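Local coordinates for probable sensor histidine kinase pdtas (Mycobacterium tuberculosis, PDB 2YKF), which probably senses nutrient deprivation by binding cyclic di-GMP and responds by autophosphorylating on histidine, switching on the PdtaR/PdtaS two-component signalling cascade, at residues Asn80-Gly92 / Val115-Thr129. Sequence-based numbering, arbitrary orientation.
Sequences NSMPLVAATFSGG and VSPVRFGDQVVAVLT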
loop_
_atom_site.group_PDB
_atom_site.type_symbol
_atom_site.label_atom_id
_atom_site.label_comp_id
_atom_site.label_asym_id
_atom_site.label_seq_id
_atom_site.Cartn_x
_atom_site.Cartn_y
_atom_site.Cartn_z
ATOM N N ASN A 80 30.531 19.113 -2.135
ATOM C CA ASN A 80 30.179 20.454 -2.622
ATOM C C ASN A 80 29.252 20.405 -3.828
ATOM O O ASN A 80 28.706 21.433 -4.215
ATOM C CB ASN A 80 31.418 21.358 -2.863
ATOM C CG ASN A 80 31.966 21.233 -4.282
ATOM O OD1 ASN A 80 31.442 21.843 -5.228
ATOM N ND2 ASN A 80 33.019 20.429 -4.440
ATOM N N SER A 81 29.012 19.205 -4.390
ATOM C CA SER A 81 27.987 19.093 -5.446
ATOM C C SER A 81 26.583 19.111 -4.862
ATOM O O SER A 81 25.608 19.330 -5.594
ATOM C CB SER A 81 28.198 17.877 -6.356
ATOM O OG SER A 81 27.961 16.655 -5.680
ATOM N N MET A 82 26.501 18.914 -3.542
ATOM C CA MET A 82 25.233 19.056 -2.784
ATOM C C MET A 82 25.417 19.918 -1.522
ATOM O O MET A 82 25.304 19.408 -0.400
ATOM C CB MET A 82 24.675 17.673 -2.362
ATOM C CG MET A 82 24.731 16.568 -3.420
ATOM S SD MET A 82 23.483 15.313 -3.002
ATOM C CE MET A 82 22.054 16.154 -3.698
ATOM N N PRO A 83 25.745 21.214 -1.701
ATOM C CA PRO A 83 26.027 22.135 -0.586
ATOM C C PRO A 83 25.100 22.031 0.641
ATOM O O PRO A 83 25.590 21.940 1.751
ATOM C CB PRO A 83 25.858 23.523 -1.231
ATOM C CG PRO A 83 26.254 23.324 -2.629
ATOM C CD PRO A 83 25.791 21.906 -3.003
ATOM N N LEU A 84 23.783 22.064 0.441
ATOM C CA LEU A 84 22.834 22.021 1.583
ATOM C C LEU A 84 22.928 20.702 2.418
ATOM O O LEU A 84 23.190 20.711 3.652
ATOM C CB LEU A 84 21.390 22.289 1.108
ATOM C CG LEU A 84 20.354 22.497 2.212
ATOM C CD1 LEU A 84 20.957 23.187 3.467
ATOM C CD2 LEU A 84 19.170 23.238 1.669
ATOM N N VAL A 85 22.740 19.580 1.742
ATOM C CA VAL A 85 22.944 18.284 2.369
ATOM C C VAL A 85 24.231 18.282 3.179
ATOM O O VAL A 85 24.241 17.950 4.374
ATOM C CB VAL A 85 23.011 17.173 1.305
ATOM C CG1 VAL A 85 23.372 15.816 1.963
ATOM C CG2 VAL A 85 21.686 17.140 0.489
ATOM N N ALA A 86 25.335 18.670 2.532
ATOM C CA ALA A 86 26.650 18.760 3.225
ATOM C C ALA A 86 26.565 19.640 4.489
ATOM O O ALA A 86 27.066 19.251 5.572
ATOM C CB ALA A 86 27.759 19.289 2.231
ATOM N N ALA A 87 25.923 20.798 4.364
ATOM C CA ALA A 87 25.764 21.742 5.487
ATOM C C ALA A 87 24.856 21.183 6.595
ATOM O O ALA A 87 25.052 21.484 7.774
ATOM C CB ALA A 87 25.179 23.050 4.992
ATOM N N THR A 88 23.835 20.399 6.216
ATOM C CA THR A 88 22.944 19.794 7.226
ATOM C C THR A 88 23.687 18.805 8.094
ATOM O O THR A 88 23.342 18.634 9.260
ATOM C CB THR A 88 21.703 19.138 6.597
ATOM O OG1 THR A 88 21.098 20.047 5.677
ATOM C CG2 THR A 88 20.637 18.809 7.688
ATOM N N PHE A 89 24.730 18.170 7.566
ATOM C CA PHE A 89 25.566 17.306 8.396
ATOM C C PHE A 89 26.375 18.112 9.377
ATOM O O PHE A 89 26.719 17.606 10.450
ATOM C CB PHE A 89 26.517 16.494 7.549
ATOM C CG PHE A 89 25.891 15.297 6.926
ATOM C CD1 PHE A 89 25.739 14.129 7.663
ATOM C CD2 PHE A 89 25.473 15.328 5.595
ATOM C CE1 PHE A 89 25.182 13.004 7.078
ATOM C CE2 PHE A 89 24.877 14.203 4.991
ATOM C CZ PHE A 89 24.747 13.039 5.735
ATOM N N SER A 90 26.622 19.380 8.995
ATOM C CA SER A 90 27.575 20.320 9.649
ATOM C C SER A 90 26.976 21.187 10.756
ATOM O O SER A 90 27.270 20.979 11.932
ATOM C CB SER A 90 28.232 21.238 8.597
ATOM O OG SER A 90 29.493 20.735 8.197
ATOM N N GLY A 91 26.177 22.181 10.375
ATOM C CA GLY A 91 25.568 23.068 11.341
ATOM C C GLY A 91 24.318 22.485 11.987
ATOM O O GLY A 91 23.245 23.108 11.936
ATOM N N GLY A 92 24.442 21.295 12.590
ATOM C CA GLY A 92 23.344 20.704 13.385
ATOM C C GLY A 92 23.681 19.309 13.889
ATOM O O GLY A 92 23.629 19.015 15.091
ATOM N N VAL A 115 15.517 19.341 2.435
ATOM C CA VAL A 115 16.564 18.613 3.021
ATOM C C VAL A 115 16.269 18.624 4.500
ATOM O O VAL A 115 15.890 19.663 5.070
ATOM C CB VAL A 115 17.923 19.289 2.681
ATOM C CG1 VAL A 115 19.080 18.625 3.364
ATOM C CG2 VAL A 115 18.126 19.331 1.167
ATOM N N SER A 116 16.371 17.462 5.116
ATOM C CA SER A 116 16.207 17.357 6.574
ATOM C C SER A 116 17.087 16.303 7.221
ATOM O O SER A 116 17.366 15.238 6.643
ATOM C CB SER A 116 14.750 17.174 6.950
ATOM O OG SER A 116 14.227 16.060 6.304
ATOM N N PRO A 117 17.493 16.565 8.459
ATOM C CA PRO A 117 18.372 15.652 9.115
ATOM C C PRO A 117 17.669 14.496 9.841
ATOM O O PRO A 117 16.535 14.621 10.293
ATOM C CB PRO A 117 19.009 16.537 10.185
ATOM C CG PRO A 117 17.855 17.448 10.562
ATOM C CD PRO A 117 17.255 17.792 9.260
ATOM N N VAL A 118 18.396 13.413 9.992
ATOM C CA VAL A 118 17.991 12.325 10.822
ATOM C C VAL A 118 18.998 12.342 11.968
ATOM O O VAL A 118 20.192 12.171 11.711
ATOM C CB VAL A 118 18.126 11.001 10.066
ATOM C CG1 VAL A 118 17.770 9.804 10.968
ATOM C CG2 VAL A 118 17.218 10.992 8.799
ATOM N N ARG A 119 18.522 12.560 13.198
ATOM C CA ARG A 119 19.384 12.528 14.408
ATOM C C ARG A 119 19.294 11.233 15.159
ATOM O O ARG A 119 18.189 10.542 15.191
ATOM C CB ARG A 119 19.065 13.663 15.358
ATOM C CG ARG A 119 19.974 14.812 15.146
ATOM C CD ARG A 119 19.772 16.001 16.147
ATOM N NE ARG A 119 20.328 17.212 15.507
ATOM C CZ ARG A 119 19.692 17.991 14.617
ATOM N NH1 ARG A 119 18.436 17.732 14.244
ATOM N NH2 ARG A 119 20.306 19.050 14.083
ATOM N N PHE A 120 20.459 10.849 15.698
ATOM C CA PHE A 120 20.572 9.779 16.632
ATOM C C PHE A 120 21.673 10.093 17.670
ATOM O O PHE A 120 22.807 10.451 17.324
ATOM C CB PHE A 120 20.932 8.473 15.944
ATOM C CG PHE A 120 21.046 7.324 16.900
ATOM C CD1 PHE A 120 19.892 6.682 17.369
ATOM C CD2 PHE A 120 22.278 6.951 17.414
ATOM C CE1 PHE A 120 19.989 5.628 18.286
ATOM C CE2 PHE A 120 22.379 5.901 18.338
ATOM C CZ PHE A 120 21.218 5.252 18.769
ATOM N N GLY A 121 21.355 9.867 18.933
ATOM C CA GLY A 121 22.136 10.458 20.007
ATOM C C GLY A 121 21.796 11.907 19.722
ATOM O O GLY A 121 20.604 12.234 19.437
ATOM N N ASP A 122 22.825 12.736 19.680
ATOM C CA ASP A 122 22.685 14.102 19.195
ATOM C C ASP A 122 23.529 14.417 17.962
ATOM O O ASP A 122 23.875 15.583 17.736
ATOM C CB ASP A 122 22.985 15.104 20.314
ATOM C CG ASP A 122 21.777 15.958 20.654
ATOM O OD1 ASP A 122 21.463 16.884 19.867
ATOM O OD2 ASP A 122 21.119 15.691 21.693
ATOM N N GLN A 123 23.896 13.391 17.188
ATOM C CA GLN A 123 24.557 13.660 15.928
ATOM C C GLN A 123 23.594 13.492 14.719
ATOM O O GLN A 123 22.650 12.692 14.755
ATOM C CB GLN A 123 25.932 12.928 15.792
ATOM C CG GLN A 123 25.936 11.403 15.881
ATOM C CD GLN A 123 27.089 10.703 15.073
ATOM O OE1 GLN A 123 27.823 11.347 14.285
ATOM N NE2 GLN A 123 27.213 9.365 15.249
ATOM N N VAL A 124 23.779 14.292 13.693
ATOM C CA VAL A 124 23.076 14.062 12.444
ATOM C C VAL A 124 23.807 12.885 11.839
ATOM O O VAL A 124 25.022 13.003 11.431
ATOM C CB VAL A 124 23.133 15.245 11.518
ATOM C CG1 VAL A 124 22.580 14.874 10.156
ATOM C CG2 VAL A 124 22.383 16.452 12.112
ATOM N N VAL A 125 23.123 11.733 11.799
ATOM C CA VAL A 125 23.714 10.514 11.205
ATOM C C VAL A 125 23.382 10.274 9.743
ATOM O O VAL A 125 24.056 9.457 9.066
ATOM C CB VAL A 125 23.447 9.252 12.050
ATOM C CG1 VAL A 125 24.039 9.410 13.434
ATOM C CG2 VAL A 125 21.885 8.973 12.164
ATOM N N ALA A 126 22.368 10.962 9.245
ATOM C CA ALA A 126 22.016 10.905 7.841
ATOM C C ALA A 126 21.218 12.112 7.523
ATOM O O ALA A 126 20.727 12.789 8.423
ATOM C CB ALA A 126 21.163 9.566 7.482
ATOM N N VAL A 127 21.069 12.382 6.234
ATOM C CA VAL A 127 20.185 13.436 5.744
ATOM C C VAL A 127 19.234 12.902 4.645
ATOM O O VAL A 127 19.659 12.163 3.776
ATOM C CB VAL A 127 21.013 14.595 5.153
ATOM C CG1 VAL A 127 20.104 15.623 4.581
ATOM C CG2 VAL A 127 21.850 15.217 6.287
ATOM N N LEU A 128 17.975 13.290 4.700
ATOM C CA LEU A 128 16.972 12.877 3.717
ATOM C C LEU A 128 16.844 13.973 2.774
ATOM O O LEU A 128 16.762 15.126 3.210
ATOM C CB LEU A 128 15.606 12.755 4.420
ATOM C CG LEU A 128 15.534 11.716 5.569
ATOM C CD1 LEU A 128 14.116 11.656 6.073
ATOM C CD2 LEU A 128 15.921 10.334 5.057
ATOM N N THR A 129 16.798 13.673 1.484
ATOM C CA THR A 129 16.269 14.688 0.540
ATOM C C THR A 129 14.899 14.257 0.056
ATOM O O THR A 129 14.685 13.047 -0.218
ATOM C CB THR A 129 17.237 14.914 -0.640
ATOM O OG1 THR A 129 17.559 13.640 -1.263
ATOM C CG2 THR A 129 18.571 15.647 -0.101
#
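Phe89 and Val127 form the tight centre where helix 83-90 lies on the hairpin of strands 115-120 and 123-129. Val127 CG2 sits over one face of the Phe89 ring, 3.6 Å from its centroid and 18° off the normal, a CH-pi contact. The ring also reaches along the backbone of the second strand, Phe89 CE1 3.9 Å from Ala126 CA. Val85 CG2 packs 3.5 Å from Thr129 CG2, while Val85 CG1 meets Val127.

Thr88 packs over strand 115-120, with its CB against Val127 CG2. Thr88 CG2, placed anti to the backbone N, lies 3.7 Å from Pro117 CB. Thr88 OG1 rests against Val115 CG1 in van der Waals contact and donates a 3.0 Å bond to Leu84 O from above the carbonyl plane, an oxygen that also accepts from Thr88 N.

The Leu84 end is looser: this exposed side chain only grazes Val115, Leu84 CG to Val115 CG2 4.0 Å. At the far end Gly92 faces solvent yet packs closely, its C 3.6 Å from Val124 CG2 and at the edge of the Arg119 guanidinium, whose NH1 is bonded to Ala160 O.

Ala126 and Leu128 point away from helix 83-90 to meet helices 18-38 and 143-161, which cover the other face of the sheet. A helix running roughly along an antiparallel sheet of strand order 3-2-1-5-4 is characteristic of the GAF fold, here the N-terminal sensor domain.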